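Local atomic coordinates of transcription regulator (Haloarcula marismortui ATCC 43049, PDB entry 3CRJ), a protein that probably binds regulatory DNA as a transcriptional repressor of the TetR family. Residues A64-L69 with E121-R126. Residues are numbered along the deposited sequence; the frame is centred on the assembly and turned at random.
Sequences AFLDYL and EAFSDR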
# COMPACT_ATOMS: atom_id res chain seq x y z
N ALA A 64 16.68 11.35 6.14
CA ALA A 64 17.97 10.65 6.27
C ALA A 64 17.78 9.14 6.51
O ALA A 64 18.45 8.33 5.87
CB ALA A 64 18.81 11.28 7.35
N PHE A 65 16.85 8.79 7.41
CA PHE A 65 16.59 7.39 7.74
C PHE A 65 16.05 6.62 6.54
O PHE A 65 16.39 5.45 6.35
CB PHE A 65 15.64 7.26 8.94
CG PHE A 65 15.42 5.83 9.38
CD1 PHE A 65 16.41 5.14 10.10
CD2 PHE A 65 14.25 5.15 9.08
CE1 PHE A 65 16.22 3.82 10.50
CE2 PHE A 65 14.05 3.81 9.48
CZ PHE A 65 15.04 3.15 10.19
N LEU A 66 15.22 7.25 5.73
CA LEU A 66 14.85 6.61 4.48
C LEU A 66 16.10 6.37 3.60
O LEU A 66 16.34 5.23 3.17
CB LEU A 66 13.76 7.40 3.76
CG LEU A 66 12.40 7.28 4.48
CD1 LEU A 66 11.35 8.21 3.87
CD2 LEU A 66 11.89 5.87 4.49
N ASP A 67 16.92 7.41 3.41
CA ASP A 67 18.16 7.29 2.62
C ASP A 67 19.02 6.15 3.12
O ASP A 67 19.61 5.40 2.33
CB ASP A 67 18.97 8.58 2.65
CG ASP A 67 18.23 9.74 2.02
OD1 ASP A 67 18.57 10.89 2.37
OD2 ASP A 67 17.32 9.51 1.17
N TYR A 68 19.05 6.03 4.45
CA TYR A 68 19.74 4.95 5.12
C TYR A 68 19.18 3.58 4.75
O TYR A 68 19.94 2.70 4.41
CB TYR A 68 19.72 5.20 6.63
CG TYR A 68 20.14 4.06 7.50
CD1 TYR A 68 21.48 3.82 7.77
CD2 TYR A 68 19.18 3.23 8.09
CE1 TYR A 68 21.87 2.76 8.61
CE2 TYR A 68 19.54 2.17 8.91
CZ TYR A 68 20.88 1.93 9.18
OH TYR A 68 21.24 0.88 10.01
N LEU A 69 17.86 3.41 4.80
CA LEU A 69 17.29 2.11 4.46
C LEU A 69 17.55 1.75 3.00
O LEU A 69 17.76 0.59 2.67
CB LEU A 69 15.79 2.04 4.77
CG LEU A 69 15.32 2.27 6.20
CD1 LEU A 69 13.80 2.11 6.33
CD2 LEU A 69 16.03 1.35 7.20
N GLU A 121 7.29 16.68 0.80
CA GLU A 121 8.18 16.45 -0.33
C GLU A 121 9.38 15.56 -0.01
O GLU A 121 9.70 14.65 -0.79
CB GLU A 121 8.69 17.77 -0.86
CG GLU A 121 8.05 18.21 -2.14
CD GLU A 121 8.76 19.41 -2.68
OE1 GLU A 121 9.70 19.23 -3.49
OE2 GLU A 121 8.42 20.54 -2.27
N ALA A 122 10.03 15.81 1.12
CA ALA A 122 11.23 15.07 1.49
C ALA A 122 10.96 13.58 1.54
O ALA A 122 11.82 12.79 1.14
CB ALA A 122 11.78 15.56 2.79
N PHE A 123 9.77 13.19 2.01
CA PHE A 123 9.38 11.78 2.06
C PHE A 123 9.02 11.29 0.66
O PHE A 123 9.47 10.21 0.21
CB PHE A 123 8.18 11.55 3.01
CG PHE A 123 8.49 11.69 4.50
CD1 PHE A 123 9.73 12.16 4.97
CD2 PHE A 123 7.51 11.37 5.44
CE1 PHE A 123 9.98 12.30 6.34
CE2 PHE A 123 7.75 11.50 6.82
CZ PHE A 123 8.99 11.97 7.26
N SER A 124 8.19 12.07 -0.03
CA SER A 124 7.76 11.75 -1.38
C SER A 124 8.96 11.55 -2.31
O SER A 124 9.07 10.50 -2.95
CB SER A 124 6.86 12.84 -1.92
OG SER A 124 6.31 12.43 -3.16
N ASP A 125 9.85 12.54 -2.37
CA ASP A 125 11.11 12.39 -3.12
C ASP A 125 11.81 11.06 -2.83
O ASP A 125 12.33 10.41 -3.74
CB ASP A 125 12.09 13.52 -2.79
CG ASP A 125 11.61 14.88 -3.27
OD1 ASP A 125 10.73 14.92 -4.15
OD2 ASP A 125 12.11 15.91 -2.77
N ARG A 126 11.80 10.68 -1.55
CA ARG A 126 12.60 9.59 -1.00
C ARG A 126 12.03 8.24 -1.36
O ARG A 126 12.78 7.29 -1.63
CB ARG A 126 12.62 9.69 0.53
CG ARG A 126 13.92 10.08 1.19
CD ARG A 126 14.76 10.93 0.33
NE ARG A 126 15.69 11.73 1.12
CZ ARG A 126 15.53 13.03 1.35
NH1 ARG A 126 14.47 13.67 0.87
NH2 ARG A 126 16.43 13.70 2.06
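In this TetR-family fold, helix 58-78 links the predicted DNA-binding end of the chain to the helical C-terminal part, and here it meets the first turns of helix 121-148. Leu66 and Asp67 reach across to Phe123 and Arg126. The two short helical segments run nearly parallel, at 11°, with axes 9.9 Å apart. Arg126 buries more surface here than any other residue. Its aliphatic stem lies against Leu66, with Leu66 CB 3.7 Å from Arg126 CG. From the same leucine, CD1 also touches Arg126 CB. The same methyl, Leu66 CD1, comes only loosely to the Phe123 ring, 4.4 Å from Phe123 CD1, at an oblique approach. Leu66 also packs on Leu110 and Met113 of helix 104-115, while Phe65 on the same helix covers residues of helix 12-30. The Arg126 chain bends at chi2 (30°), which brings its NE beside the carboxylate of Asp67. Arg126 NE donates to Asp67 OD2 at 2.8 Å, on the syn side, in a salt bridge; this bond is clearly bent. A second, weak bond runs straighter, from Arg126 NE to Asp67 OD1 at 3.3 Å. The carboxylate and guanidinium planes are only 15° apart, and the acid sits at the guanidinium edge. A leucine in place of Arg126 would probably leave the Asp67 carboxylate without its charged mate. The other end of the guanidinium turns back to its own helix, where Arg126 NH1 makes a weak bond of 2.8 Å to Ala122 O.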